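M32 carboxypeptidase (Chitinophagaceae bacterium, PDB 7A03) probably acts as a metal-dependent carboxypeptidase of the M32 (Taq) family, removing amino acids one at a time from the C-terminal end of peptides. Local coordinates at residues 435-440 with 454-458; 294-299 with 428-432; 262-266 with 308-314; 286-291 with 465-470; 273-279 with 460-465. All coordinates share one frame. Residue numbers count along the deposited sequence, not the author numbering.

Contact 1: 435-440 with 454-458; sequences TAQKQV and PLLEW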
# COMPACT_ATOMS: atom_id res chain seq x y z
N THR A 435 -0.59 -16.69 -11.51
CA THR A 435 0.42 -17.74 -11.40
C THR A 435 -0.03 -18.80 -10.41
O THR A 435 0.11 -20.00 -10.67
CB THR A 435 1.77 -17.13 -11.02
OG1 THR A 435 2.19 -16.23 -12.06
CG2 THR A 435 2.82 -18.22 -10.86
N ALA A 436 -0.62 -18.37 -9.29
CA ALA A 436 -1.13 -19.35 -8.34
C ALA A 436 -2.18 -20.24 -8.99
O ALA A 436 -2.18 -21.46 -8.77
CB ALA A 436 -1.67 -18.68 -7.08
N GLN A 437 -3.02 -19.66 -9.86
CA GLN A 437 -4.05 -20.47 -10.51
C GLN A 437 -3.44 -21.53 -11.41
O GLN A 437 -4.03 -22.60 -11.61
CB GLN A 437 -5.01 -19.58 -11.30
CG GLN A 437 -5.91 -18.71 -10.45
CD GLN A 437 -6.72 -17.77 -11.33
OE1 GLN A 437 -6.17 -16.88 -11.96
NE2 GLN A 437 -8.03 -17.99 -11.39
N LYS A 438 -2.24 -21.26 -11.94
CA LYS A 438 -1.49 -22.22 -12.74
C LYS A 438 -0.81 -23.25 -11.86
O LYS A 438 -0.76 -24.44 -12.20
CB LYS A 438 -0.45 -21.46 -13.56
CG LYS A 438 0.23 -22.24 -14.68
CD LYS A 438 1.67 -21.76 -14.87
CE LYS A 438 2.28 -22.28 -16.16
NZ LYS A 438 2.04 -23.74 -16.36
N GLN A 439 -0.28 -22.82 -10.71
CA GLN A 439 0.63 -23.69 -9.97
C GLN A 439 -0.06 -24.54 -8.92
O GLN A 439 0.49 -25.58 -8.52
CB GLN A 439 1.75 -22.86 -9.32
CG GLN A 439 2.76 -22.29 -10.31
CD GLN A 439 3.83 -21.46 -9.61
OE1 GLN A 439 3.76 -21.24 -8.39
NE2 GLN A 439 4.81 -20.98 -10.36
N VAL A 440 -1.24 -24.14 -8.46
CA VAL A 440 -1.97 -24.85 -7.42
C VAL A 440 -3.15 -25.55 -8.10
O VAL A 440 -4.13 -24.89 -8.47
CB VAL A 440 -2.45 -23.90 -6.31
CG1 VAL A 440 -3.23 -24.68 -5.27
CG2 VAL A 440 -1.25 -23.19 -5.68
N PRO A 454 -5.43 -23.55 0.48
CA PRO A 454 -4.41 -23.75 -0.57
C PRO A 454 -3.78 -22.46 -1.07
O PRO A 454 -2.57 -22.44 -1.34
CB PRO A 454 -5.18 -24.51 -1.67
CG PRO A 454 -6.24 -25.23 -0.91
CD PRO A 454 -6.68 -24.26 0.16
N LEU A 455 -4.55 -21.38 -1.14
CA LEU A 455 -3.98 -20.10 -1.55
C LEU A 455 -3.03 -19.56 -0.49
O LEU A 455 -1.92 -19.09 -0.81
CB LEU A 455 -5.09 -19.10 -1.85
CG LEU A 455 -4.59 -17.67 -2.09
CD1 LEU A 455 -3.72 -17.60 -3.33
CD2 LEU A 455 -5.76 -16.76 -2.21
N LEU A 456 -3.44 -19.62 0.79
CA LEU A 456 -2.57 -19.13 1.86
C LEU A 456 -1.28 -19.94 1.91
O LEU A 456 -0.19 -19.38 2.07
CB LEU A 456 -3.28 -19.16 3.22
CG LEU A 456 -2.39 -18.66 4.36
CD1 LEU A 456 -1.92 -17.25 4.11
CD2 LEU A 456 -3.15 -18.75 5.67
N GLU A 457 -1.38 -21.26 1.76
CA GLU A 457 -0.19 -22.10 1.70
C GLU A 457 0.74 -21.67 0.56
O GLU A 457 1.96 -21.59 0.75
CB GLU A 457 -0.60 -23.56 1.54
CG GLU A 457 0.57 -24.52 1.48
CD GLU A 457 0.15 -25.95 1.26
OE1 GLU A 457 -0.80 -26.18 0.48
OE2 GLU A 457 0.76 -26.84 1.88
N TRP A 458 0.18 -21.42 -0.63
CA TRP A 458 1.04 -20.98 -1.73
C TRP A 458 1.75 -19.67 -1.39
O TRP A 458 2.96 -19.52 -1.63
CB TRP A 458 0.20 -20.85 -3.01
CG TRP A 458 1.00 -20.53 -4.22
CD1 TRP A 458 1.63 -21.41 -5.06
CD2 TRP A 458 1.25 -19.22 -4.75
NE1 TRP A 458 2.25 -20.73 -6.08
CE2 TRP A 458 2.04 -19.38 -5.91
CE3 TRP A 458 0.89 -17.92 -4.35
CZ2 TRP A 458 2.47 -18.31 -6.67
CZ3 TRP A 458 1.32 -16.85 -5.12
CH2 TRP A 458 2.11 -17.05 -6.26
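Trp-458 lays its indole against the last turn of helix 420-439, where the CB of Ala-436 sits over one face, 3.7 Å from the centroid of the six-membered ring and 10° off its normal, a CH-pi contact. At the edge of the indole, NE1 of Trp-458 donates to OE1 of Gln-439 at 2.8 Å, which gives the indole N-H a partner at the margin of the apolar contact. Gln-439 NE2 in turn bonds to the carbonyl of Ile-479. Val-440, the first residue to leave helical geometry, closes the contact from the loop, with CG2 at 3.4 Å from Trp-458 CD1 and CG1 at 4.1 Å from Pro-454 CB. The indole fills the space between two helices of the alpha-helical M32 fold, joined by a short connection containing helix 443-448; their local axes stay 10.9 Å apart and cross at 106°, with small Ala-436 facing the indole. Helix 443-448 packs on Ala-436 and Leu-455; helix 293-307 meets Leu-455, and helix 472-480 meets both Thr-435 and Trp-458.

Contact 2: 294-299 with 428-432; sequences GIHESQ and YAAQF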
# COMPACT_ATOMS: atom_id res chain seq x y z
N GLY A 294 5.30 -2.21 -2.47
CA GLY A 294 4.59 -2.82 -3.59
C GLY A 294 4.21 -4.27 -3.32
O GLY A 294 3.09 -4.68 -3.62
N ILE A 295 5.12 -5.05 -2.76
CA ILE A 295 4.77 -6.44 -2.43
C ILE A 295 3.70 -6.48 -1.33
O ILE A 295 2.76 -7.28 -1.38
CB ILE A 295 6.04 -7.26 -2.11
CG1 ILE A 295 6.99 -7.33 -3.32
CG2 ILE A 295 5.66 -8.65 -1.58
CD1 ILE A 295 6.37 -7.98 -4.58
N HIS A 296 3.80 -5.59 -0.34
CA HIS A 296 2.75 -5.57 0.67
C HIS A 296 1.39 -5.25 0.03
O HIS A 296 0.37 -5.91 0.31
CB HIS A 296 3.11 -4.57 1.76
CG HIS A 296 2.81 -5.06 3.14
ND1 HIS A 296 1.65 -5.72 3.46
CD2 HIS A 296 3.56 -5.03 4.27
CE1 HIS A 296 1.68 -6.06 4.74
NE2 HIS A 296 2.83 -5.66 5.25
N GLU A 297 1.38 -4.25 -0.86
CA GLU A 297 0.13 -3.89 -1.52
C GLU A 297 -0.38 -5.03 -2.40
O GLU A 297 -1.59 -5.20 -2.54
CB GLU A 297 0.31 -2.58 -2.30
CG GLU A 297 -0.97 -2.04 -2.91
CD GLU A 297 -1.84 -1.31 -1.89
OE1 GLU A 297 -1.47 -1.25 -0.70
OE2 GLU A 297 -2.90 -0.79 -2.28
N SER A 298 0.53 -5.84 -2.99
CA SER A 298 0.07 -6.99 -3.76
C SER A 298 -0.70 -7.97 -2.89
O SER A 298 -1.64 -8.62 -3.36
CB SER A 298 1.25 -7.72 -4.43
OG SER A 298 1.97 -8.54 -3.51
N GLN A 299 -0.31 -8.10 -1.63
CA GLN A 299 -1.06 -9.01 -0.75
C GLN A 299 -2.46 -8.48 -0.43
O GLN A 299 -3.46 -9.23 -0.51
CB GLN A 299 -0.25 -9.22 0.53
CG GLN A 299 1.09 -9.85 0.26
CD GLN A 299 0.95 -11.14 -0.50
OE1 GLN A 299 0.60 -12.18 0.06
NE2 GLN A 299 1.21 -11.09 -1.82
N TYR A 428 1.26 -6.58 -9.35
CA TYR A 428 1.85 -7.79 -8.79
C TYR A 428 0.76 -8.74 -8.34
O TYR A 428 0.86 -9.96 -8.54
CB TYR A 428 2.77 -7.48 -7.61
CG TYR A 428 4.15 -6.93 -7.93
CD1 TYR A 428 5.03 -7.64 -8.71
CD2 TYR A 428 4.56 -5.72 -7.40
CE1 TYR A 428 6.31 -7.14 -8.98
CE2 TYR A 428 5.82 -5.21 -7.66
CZ TYR A 428 6.68 -5.93 -8.44
OH TYR A 428 7.94 -5.43 -8.71
N ALA A 429 -0.33 -8.19 -7.78
CA ALA A 429 -1.38 -9.07 -7.28
C ALA A 429 -1.92 -9.93 -8.42
O ALA A 429 -2.05 -11.16 -8.28
CB ALA A 429 -2.48 -8.25 -6.60
N ALA A 430 -2.13 -9.30 -9.58
CA ALA A 430 -2.71 -10.05 -10.69
C ALA A 430 -1.72 -11.08 -11.19
O ALA A 430 -2.09 -12.26 -11.42
CB ALA A 430 -3.10 -9.08 -11.81
N GLN A 431 -0.45 -10.70 -11.26
CA GLN A 431 0.54 -11.64 -11.77
C GLN A 431 0.70 -12.79 -10.80
O GLN A 431 0.79 -13.95 -11.22
CB GLN A 431 1.86 -10.91 -12.01
CG GLN A 431 2.96 -11.76 -12.63
CD GLN A 431 3.96 -10.92 -13.41
OE1 GLN A 431 3.68 -9.76 -13.74
NE2 GLN A 431 5.12 -11.50 -13.73
N PHE A 432 0.64 -12.49 -9.49
CA PHE A 432 0.80 -13.57 -8.53
C PHE A 432 -0.43 -14.48 -8.56
O PHE A 432 -0.29 -15.71 -8.57
CB PHE A 432 1.04 -13.04 -7.11
CG PHE A 432 2.37 -12.35 -6.91
CD1 PHE A 432 3.50 -12.71 -7.63
CD2 PHE A 432 2.49 -11.35 -5.96
CE1 PHE A 432 4.71 -12.07 -7.42
CE2 PHE A 432 3.72 -10.70 -5.74
CZ PHE A 432 4.82 -11.06 -6.47
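Small residues at a crossing let two helices come close, and this helix-helix packing inside the largely alpha-helical M32 fold is an example. The local axes of 294-299 and 428-432 approach to 8.8 Å at a signed crossing angle of -61°, and the CA atoms of Ser-298 and Ala-429 lie only 4.3 Å apart. At that point the van der Waals contacts involve the backbone and CB atoms: Ser-298 O is 3.4 Å from Ala-429 CB, and Ser-298 CB is 3.5 Å from Tyr-428 CB. Aromatic contacts centre on Ile-295. Its CD1 stands over one face of the Tyr-428 ring, 4.0 Å from the centroid, in a CH-pi contact, and the same methyl reaches the edge of Phe-432 at CZ, 3.9 Å away. No hydrogen bond joins the segments; polar groups are settled mainly within helix 293-307 or by third parties. Gln-299 sends OE1 to NE2 of His-464, tying this helix to the loop after helix 453-462, while Gln-299 NE2 donates to Ser-298 OG at 3.2 Å. That hydroxyl, lying at the edge of the Phe-432 ring, 3.6 Å from CE2, in turn donates to Ile-295 O at 2.6 Å.

Contact 3: 262-266 with 308-314; sequences TWSCI and GRSLNFW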
# COMPACT_ATOMS: atom_id res chain seq x y z
N THR A 262 -16.66 -4.80 4.25
CA THR A 262 -16.30 -6.16 3.90
C THR A 262 -14.98 -6.18 3.12
O THR A 262 -14.06 -6.96 3.44
CB THR A 262 -17.44 -6.82 3.11
OG1 THR A 262 -18.47 -7.20 4.04
CG2 THR A 262 -16.97 -8.05 2.36
N TRP A 263 -14.87 -5.30 2.13
CA TRP A 263 -13.66 -5.25 1.32
C TRP A 263 -12.50 -4.58 2.06
O TRP A 263 -11.34 -4.94 1.81
CB TRP A 263 -13.93 -4.68 -0.08
CG TRP A 263 -14.73 -5.66 -0.88
CD1 TRP A 263 -14.26 -6.65 -1.70
CD2 TRP A 263 -16.15 -5.83 -0.84
NE1 TRP A 263 -15.31 -7.40 -2.19
CE2 TRP A 263 -16.48 -6.90 -1.69
CE3 TRP A 263 -17.19 -5.14 -0.20
CZ2 TRP A 263 -17.79 -7.31 -1.89
CZ3 TRP A 263 -18.48 -5.56 -0.39
CH2 TRP A 263 -18.78 -6.63 -1.22
N SER A 264 -12.78 -3.62 2.96
CA SER A 264 -11.70 -3.13 3.81
C SER A 264 -11.10 -4.27 4.63
O SER A 264 -9.87 -4.39 4.78
CB SER A 264 -12.22 -2.04 4.76
OG SER A 264 -12.55 -0.85 4.07
N CYS A 265 -11.97 -5.10 5.21
CA CYS A 265 -11.51 -6.20 6.05
C CYS A 265 -10.68 -7.18 5.24
O CYS A 265 -9.62 -7.63 5.69
CB CYS A 265 -12.74 -6.92 6.59
SG CYS A 265 -13.53 -6.12 7.98
N ILE A 266 -11.14 -7.53 4.03
CA ILE A 266 -10.36 -8.48 3.24
C ILE A 266 -9.02 -7.88 2.84
O ILE A 266 -7.97 -8.55 2.87
CB ILE A 266 -11.16 -8.94 2.00
CG1 ILE A 266 -12.48 -9.60 2.43
CG2 ILE A 266 -10.30 -9.88 1.15
CD1 ILE A 266 -13.45 -9.81 1.30
N GLY A 308 -11.40 -11.46 -3.69
CA GLY A 308 -12.57 -10.94 -3.00
C GLY A 308 -13.63 -10.31 -3.88
O GLY A 308 -14.74 -10.06 -3.39
N ARG A 309 -13.33 -10.03 -5.14
CA ARG A 309 -14.34 -9.52 -6.06
C ARG A 309 -14.67 -10.51 -7.17
O ARG A 309 -15.38 -10.17 -8.13
CB ARG A 309 -13.92 -8.16 -6.63
CG ARG A 309 -13.80 -7.07 -5.55
CD ARG A 309 -13.58 -5.66 -6.15
NE ARG A 309 -13.18 -4.75 -5.07
CZ ARG A 309 -14.02 -4.05 -4.31
NH1 ARG A 309 -15.33 -4.08 -4.52
NH2 ARG A 309 -13.53 -3.30 -3.33
N SER A 310 -14.16 -11.74 -7.06
CA SER A 310 -14.29 -12.73 -8.11
C SER A 310 -15.59 -13.52 -7.97
O SER A 310 -16.14 -13.66 -6.87
CB SER A 310 -13.10 -13.68 -8.09
OG SER A 310 -13.23 -14.62 -7.04
N LEU A 311 -16.08 -14.01 -9.11
CA LEU A 311 -17.30 -14.80 -9.10
C LEU A 311 -17.11 -16.08 -8.28
O LEU A 311 -18.01 -16.46 -7.52
CB LEU A 311 -17.73 -15.13 -10.53
CG LEU A 311 -19.03 -15.91 -10.64
CD1 LEU A 311 -20.18 -15.13 -10.07
CD2 LEU A 311 -19.29 -16.26 -12.10
N ASN A 312 -15.95 -16.73 -8.41
CA ASN A 312 -15.70 -17.97 -7.67
C ASN A 312 -15.80 -17.76 -6.17
O ASN A 312 -16.38 -18.59 -5.47
CB ASN A 312 -14.33 -18.53 -8.03
CG ASN A 312 -14.34 -19.32 -9.31
OD1 ASN A 312 -15.39 -19.77 -9.77
ND2 ASN A 312 -13.17 -19.48 -9.91
N PHE A 313 -15.22 -16.67 -5.65
CA PHE A 313 -15.35 -16.37 -4.22
C PHE A 313 -16.82 -16.26 -3.82
O PHE A 313 -17.26 -16.81 -2.79
CB PHE A 313 -14.61 -15.06 -3.94
CG PHE A 313 -14.53 -14.66 -2.49
CD1 PHE A 313 -13.64 -15.28 -1.63
CD2 PHE A 313 -15.33 -13.63 -2.01
CE1 PHE A 313 -13.55 -14.88 -0.28
CE2 PHE A 313 -15.26 -13.23 -0.67
CZ PHE A 313 -14.36 -13.86 0.20
N TRP A 314 -17.59 -15.54 -4.62
CA TRP A 314 -18.98 -15.28 -4.29
C TRP A 314 -19.91 -16.47 -4.53
O TRP A 314 -20.98 -16.50 -3.92
CB TRP A 314 -19.46 -13.94 -4.89
CG TRP A 314 -18.79 -12.83 -4.15
CD1 TRP A 314 -17.70 -12.10 -4.55
CD2 TRP A 314 -19.09 -12.42 -2.82
NE1 TRP A 314 -17.33 -11.22 -3.55
CE2 TRP A 314 -18.17 -11.39 -2.48
CE3 TRP A 314 -20.06 -12.80 -1.89
CZ2 TRP A 314 -18.19 -10.76 -1.24
CZ3 TRP A 314 -20.08 -12.16 -0.66
CH2 TRP A 314 -19.16 -11.14 -0.35
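The segment 262-266 is helical throughout, whereas 308-314 begins as a link and turns into helix at Leu-311, with Ser-310 at the N-cap: its OG accepts from Phe-313 N at 3.2 Å. The backbones come nearest at Ile-266 and Gly-308, whose CA atoms are 7.1 Å apart, leaving the gap to side chains. Trp-263 fills much of it. The guanidinium of Arg-309 lies flat on this indole, centres 4.0 Å apart and planes at 15°, a stacked cation-pi pair. Beside it, Trp-314 meets Trp-263 obliquely, CZ2 to CZ2 at 3.5 Å, and Ile-266 CD1 touches Phe-313 CZ at 4.3 Å. The carbonyl of Gly-308 serves both indoles, accepting from Trp-263 NE1 at 3.0 Å and Trp-314 NE1 at 2.8 Å. Glu-304 and Asn-305 bind the guanidinium from helix 293-307. One backbone oxygen thus gathers two buried tryptophans, and the arginine's charge is shared between an aromatic face and an acidic partner, joining the link between two helices to the helix that carries the HExxH sequence.

Contact 4: 286-291 with 465-470; sequences PCGEAA and PFGRFY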
# COMPACT_ATOMS: atom_id res chain seq x y z
N PRO A 286 16.51 -7.42 8.15
CA PRO A 286 15.89 -7.26 6.82
C PRO A 286 15.14 -8.49 6.34
O PRO A 286 14.07 -8.36 5.75
CB PRO A 286 17.07 -6.87 5.92
CG PRO A 286 18.05 -6.20 6.87
CD PRO A 286 17.92 -7.00 8.15
N CYS A 287 15.66 -9.68 6.62
CA CYS A 287 14.96 -10.89 6.22
C CYS A 287 13.77 -11.22 7.12
O CYS A 287 13.13 -12.25 6.91
CB CYS A 287 15.93 -12.07 6.04
SG CYS A 287 17.10 -11.80 4.67
N GLY A 288 13.43 -10.36 8.08
CA GLY A 288 12.18 -10.47 8.82
C GLY A 288 11.19 -9.36 8.55
O GLY A 288 10.20 -9.25 9.29
N GLU A 289 11.43 -8.51 7.54
CA GLU A 289 10.57 -7.38 7.19
C GLU A 289 9.94 -7.63 5.82
O GLU A 289 10.51 -8.30 4.97
CB GLU A 289 11.39 -6.08 7.11
CG GLU A 289 12.04 -5.68 8.43
CD GLU A 289 13.07 -4.55 8.30
OE1 GLU A 289 13.37 -4.14 7.15
OE2 GLU A 289 13.57 -4.06 9.35
N ALA A 290 8.74 -7.07 5.62
CA ALA A 290 8.09 -7.16 4.31
C ALA A 290 9.04 -6.68 3.22
O ALA A 290 9.83 -5.76 3.42
CB ALA A 290 6.85 -6.27 4.30
N ALA A 291 8.94 -7.31 2.04
CA ALA A 291 9.91 -7.11 0.97
C ALA A 291 9.91 -5.67 0.45
O ALA A 291 10.97 -5.14 0.09
CB ALA A 291 9.69 -8.10 -0.17
N PRO A 465 7.71 -15.86 3.85
CA PRO A 465 8.79 -16.13 4.81
C PRO A 465 10.13 -15.54 4.44
O PRO A 465 11.08 -15.69 5.21
CB PRO A 465 8.86 -17.66 4.79
CG PRO A 465 8.53 -18.00 3.39
CD PRO A 465 7.47 -17.02 2.97
N PHE A 466 10.26 -14.91 3.28
CA PHE A 466 11.55 -14.45 2.81
C PHE A 466 11.91 -13.04 3.26
O PHE A 466 13.06 -12.64 3.09
CB PHE A 466 11.61 -14.54 1.29
CG PHE A 466 11.43 -15.93 0.77
CD1 PHE A 466 12.37 -16.90 1.04
CD2 PHE A 466 10.30 -16.28 0.07
CE1 PHE A 466 12.21 -18.19 0.59
CE2 PHE A 466 10.14 -17.58 -0.40
CZ PHE A 466 11.09 -18.53 -0.13
N GLY A 467 10.97 -12.30 3.82
CA GLY A 467 11.26 -10.93 4.17
C GLY A 467 11.80 -10.16 2.98
O GLY A 467 11.23 -10.20 1.87
N ARG A 468 12.90 -9.45 3.19
CA ARG A 468 13.55 -8.66 2.14
C ARG A 468 14.64 -9.43 1.39
O ARG A 468 15.38 -8.80 0.64
CB ARG A 468 14.16 -7.38 2.73
CG ARG A 468 13.12 -6.32 3.09
CD ARG A 468 13.72 -5.23 3.98
NE ARG A 468 14.78 -4.50 3.29
CZ ARG A 468 15.62 -3.66 3.89
NH1 ARG A 468 15.54 -3.45 5.20
NH2 ARG A 468 16.55 -3.04 3.18
N PHE A 469 14.74 -10.75 1.57
CA PHE A 469 15.84 -11.49 0.94
C PHE A 469 15.90 -11.27 -0.56
O PHE A 469 16.98 -11.07 -1.13
CB PHE A 469 15.74 -12.99 1.27
CG PHE A 469 16.92 -13.78 0.79
CD1 PHE A 469 16.97 -14.28 -0.51
CD2 PHE A 469 18.01 -14.01 1.62
CE1 PHE A 469 18.08 -15.00 -0.96
CE2 PHE A 469 19.11 -14.73 1.18
CZ PHE A 469 19.15 -15.22 -0.11
N TYR A 470 14.75 -11.30 -1.22
CA TYR A 470 14.64 -11.00 -2.65
C TYR A 470 14.06 -9.61 -2.85
O TYR A 470 13.14 -9.19 -2.14
CB TYR A 470 13.72 -12.01 -3.33
CG TYR A 470 14.12 -13.46 -3.17
CD1 TYR A 470 15.15 -14.01 -3.93
CD2 TYR A 470 13.44 -14.29 -2.29
CE1 TYR A 470 15.50 -15.34 -3.79
CE2 TYR A 470 13.79 -15.62 -2.14
CZ TYR A 470 14.82 -16.15 -2.90
OH TYR A 470 15.17 -17.47 -2.75
O HOH W 1 13.59 -14.89 5.97
O HOH W 2 13.17 -6.87 -0.96
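Gly-467 occupies a position where a side chain would collide with the opposite backbone: an ideal CB would fall 2.3 Å from Cys-287 O. Its phi of 53° also favours glycine, and it forms part of a type II' beta turn from Phe-466 to Phe-469. The turn can therefore press against 286-291, with Gly-467 and Cys-287 CA atoms 4.2 Å apart. Just beyond it, Arg-468 N donates to Pro-286 O at 3.0 Å, and the side chain of Arg-468 runs back along the other segment. Its NH1 forms a salt bridge with Glu-289 OE1 at 3.0 Å and a second one with Asp-94 of helix 82-100, while Pro-286 CB lies over a face of the guanidinium. Cys-287 SG approaches the edge of the Phe-469 ring and is 3.9 Å from Phe-469 CB. A water bridges the backbones, donating to Cys-287 O at 2.8 Å and Pro-465 O at 2.7 Å. This is loop-to-loop docking built on a glycine-containing beta turn, in which the connection between helices 258-277 and 293-307 meets the one between helices 453-462 and 472-480.

Contact 5: 273-279 with 460-465; sequences LYEQGLP and RNNIHP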
# COMPACT_ATOMS: atom_id res chain seq x y z
N LEU A 273 -1.98 -11.29 6.85
CA LEU A 273 -1.49 -12.64 6.63
C LEU A 273 -0.02 -12.61 6.26
O LEU A 273 0.76 -13.48 6.68
CB LEU A 273 -2.30 -13.32 5.52
CG LEU A 273 -3.76 -13.64 5.84
CD1 LEU A 273 -4.51 -13.98 4.55
CD2 LEU A 273 -3.87 -14.79 6.87
N TYR A 274 0.38 -11.61 5.46
CA TYR A 274 1.81 -11.44 5.18
C TYR A 274 2.60 -11.23 6.47
O TYR A 274 3.60 -11.91 6.72
CB TYR A 274 1.99 -10.24 4.25
CG TYR A 274 3.36 -10.03 3.63
CD1 TYR A 274 4.40 -10.94 3.81
CD2 TYR A 274 3.58 -8.93 2.81
CE1 TYR A 274 5.63 -10.74 3.20
CE2 TYR A 274 4.81 -8.72 2.18
CZ TYR A 274 5.83 -9.64 2.38
OH TYR A 274 7.03 -9.42 1.74
N GLU A 275 2.18 -10.24 7.28
CA GLU A 275 2.92 -9.94 8.51
C GLU A 275 2.98 -11.15 9.46
O GLU A 275 4.02 -11.40 10.09
CB GLU A 275 2.31 -8.74 9.21
CG GLU A 275 2.55 -7.43 8.45
CD GLU A 275 4.01 -6.99 8.51
OE1 GLU A 275 4.67 -7.20 9.55
OE2 GLU A 275 4.52 -6.40 7.53
N GLN A 276 1.90 -11.93 9.54
CA GLN A 276 1.89 -13.11 10.39
C GLN A 276 2.76 -14.23 9.83
O GLN A 276 3.05 -15.19 10.54
CB GLN A 276 0.46 -13.60 10.66
CG GLN A 276 -0.31 -12.68 11.58
CD GLN A 276 -1.65 -13.24 12.02
OE1 GLN A 276 -2.27 -14.01 11.30
NE2 GLN A 276 -2.11 -12.86 13.21
N GLY A 277 3.16 -14.12 8.56
CA GLY A 277 4.04 -15.12 7.97
C GLY A 277 5.52 -14.81 7.97
O GLY A 277 6.32 -15.66 7.57
N LEU A 278 5.93 -13.62 8.43
CA LEU A 278 7.35 -13.32 8.53
C LEU A 278 7.96 -14.08 9.71
O LEU A 278 7.30 -14.30 10.72
CB LEU A 278 7.56 -11.81 8.70
CG LEU A 278 7.13 -10.97 7.48
CD1 LEU A 278 6.82 -9.53 7.85
CD2 LEU A 278 8.17 -11.03 6.37
N PRO A 279 9.22 -14.51 9.59
CA PRO A 279 9.80 -15.38 10.63
C PRO A 279 10.14 -14.61 11.91
O PRO A 279 10.78 -13.55 11.86
CB PRO A 279 11.05 -15.97 9.97
CG PRO A 279 11.35 -15.08 8.81
CD PRO A 279 10.10 -14.36 8.42
N ARG A 460 2.45 -18.58 1.61
CA ARG A 460 3.37 -18.83 2.70
C ARG A 460 4.62 -19.57 2.24
O ARG A 460 5.65 -19.49 2.91
CB ARG A 460 2.66 -19.63 3.80
CG ARG A 460 1.68 -18.80 4.61
CD ARG A 460 2.41 -17.97 5.68
NE ARG A 460 1.55 -16.92 6.22
CZ ARG A 460 0.65 -17.11 7.17
NH1 ARG A 460 0.49 -18.30 7.72
NH2 ARG A 460 -0.07 -16.09 7.60
N ASN A 461 4.54 -20.30 1.12
CA ASN A 461 5.71 -20.95 0.54
C ASN A 461 6.47 -20.07 -0.43
O ASN A 461 7.69 -20.25 -0.61
CB ASN A 461 5.31 -22.24 -0.18
CG ASN A 461 4.83 -23.32 0.79
OD1 ASN A 461 5.18 -23.31 1.96
ND2 ASN A 461 4.04 -24.25 0.29
N ASN A 462 5.80 -19.10 -1.06
CA ASN A 462 6.41 -18.33 -2.13
C ASN A 462 6.76 -16.90 -1.77
O ASN A 462 7.68 -16.35 -2.39
CB ASN A 462 5.52 -18.33 -3.37
CG ASN A 462 5.59 -19.64 -4.11
OD1 ASN A 462 6.49 -19.86 -4.92
ND2 ASN A 462 4.64 -20.52 -3.83
N ILE A 463 6.07 -16.27 -0.82
CA ILE A 463 6.26 -14.84 -0.57
C ILE A 463 6.57 -14.55 0.90
O ILE A 463 7.60 -13.94 1.22
CB ILE A 463 5.06 -14.01 -1.05
CG1 ILE A 463 4.96 -14.09 -2.59
CG2 ILE A 463 5.21 -12.57 -0.60
CD1 ILE A 463 3.65 -13.60 -3.16
N HIS A 464 5.68 -14.98 1.79
CA HIS A 464 5.73 -14.49 3.17
C HIS A 464 7.03 -14.71 3.93
O HIS A 464 7.43 -13.79 4.67
CB HIS A 464 4.54 -15.05 3.96
CG HIS A 464 3.22 -14.62 3.43
ND1 HIS A 464 2.02 -15.04 3.97
CD2 HIS A 464 2.90 -13.77 2.42
CE1 HIS A 464 1.02 -14.48 3.31
NE2 HIS A 464 1.53 -13.71 2.36
N PRO A 465 7.71 -15.86 3.85
CA PRO A 465 8.79 -16.13 4.81
C PRO A 465 10.13 -15.54 4.44
O PRO A 465 11.08 -15.69 5.21
CB PRO A 465 8.86 -17.66 4.79
CG PRO A 465 8.53 -18.00 3.39
CD PRO A 465 7.47 -17.02 2.97
O HOH W 3 8.62 -11.40 1.80
O HOH W 4 -2.00 -16.21 9.72
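This is a helix-end contact, in which the C-terminal part of helix 258-277 and the residues that follow it meet the end of helix 453-462 and its exit loop. The backbones run close, with CA atoms of Gly-277 and His-464 at 5.1 Å and those of Leu-278 and Pro-465 at 4.9 Å. Glycine permits this: an ideal CB on Gly-277 would lie 2.6 Å from Arg-460 NE and 2.7 Å from His-464 CB. In its place the guanidinium of Arg-460 lies with one face over Gly-277 CA, and its NH2 donates to Leu-273 O at 2.9 Å, reaching a carbonyl near the end of the helix. Within 460-465, Arg-460 NE donates to His-464 ND1 at 3.0 Å. Tyr-274 CA lies over one face of the His-464 imidazole, 3.6 Å from its centroid and 7° off the normal, a CH-pi contact; the Tyr-274 and His-464 rings are nearly parallel but slid apart. Waters extend the join: one links Tyr-274 OH (2.5 Å), which also bonds Ala-291 N, with Ile-463 O (2.8 Å); another joins Arg-460 NH2 (2.9 Å) to Gln-276 OE1 (2.7 Å), whose strongest partner is Asp-225 N. Helix 293-307 packs alongside, its Gln-299 bonding His-464 NE2 and its Trp-303 touching Leu-273; Ile-463 rests on helix 472-480, and strand 247-251 packs on Glu-275 and Gln-276.

Along the chain, contact 3 opens first and closes locally at 308-314; contacts 5, 4 and 2 open between residues 273 and 299 and close within 428-470, folding distant parts of the sequence onto one another, while contact 1 lies wholly within 435-458. Helix 258-277 supplies contacts 3 and 5, helix 420-439 contacts 1 and 2, and helix 453-462 contacts 1 and 5. Contacts 4 and 5 share Pro-465 and have centres 9 Å apart; contacts 3 and 4 are farthest, at 27 Å. Contact 2 touches contacts 1, 4 and 5. Between contacts 3 and 5, helix 258-277 carries an HExxH sequence, consistent with the metal-binding motif of M32 carboxypeptidases, although no metal is bound to it here.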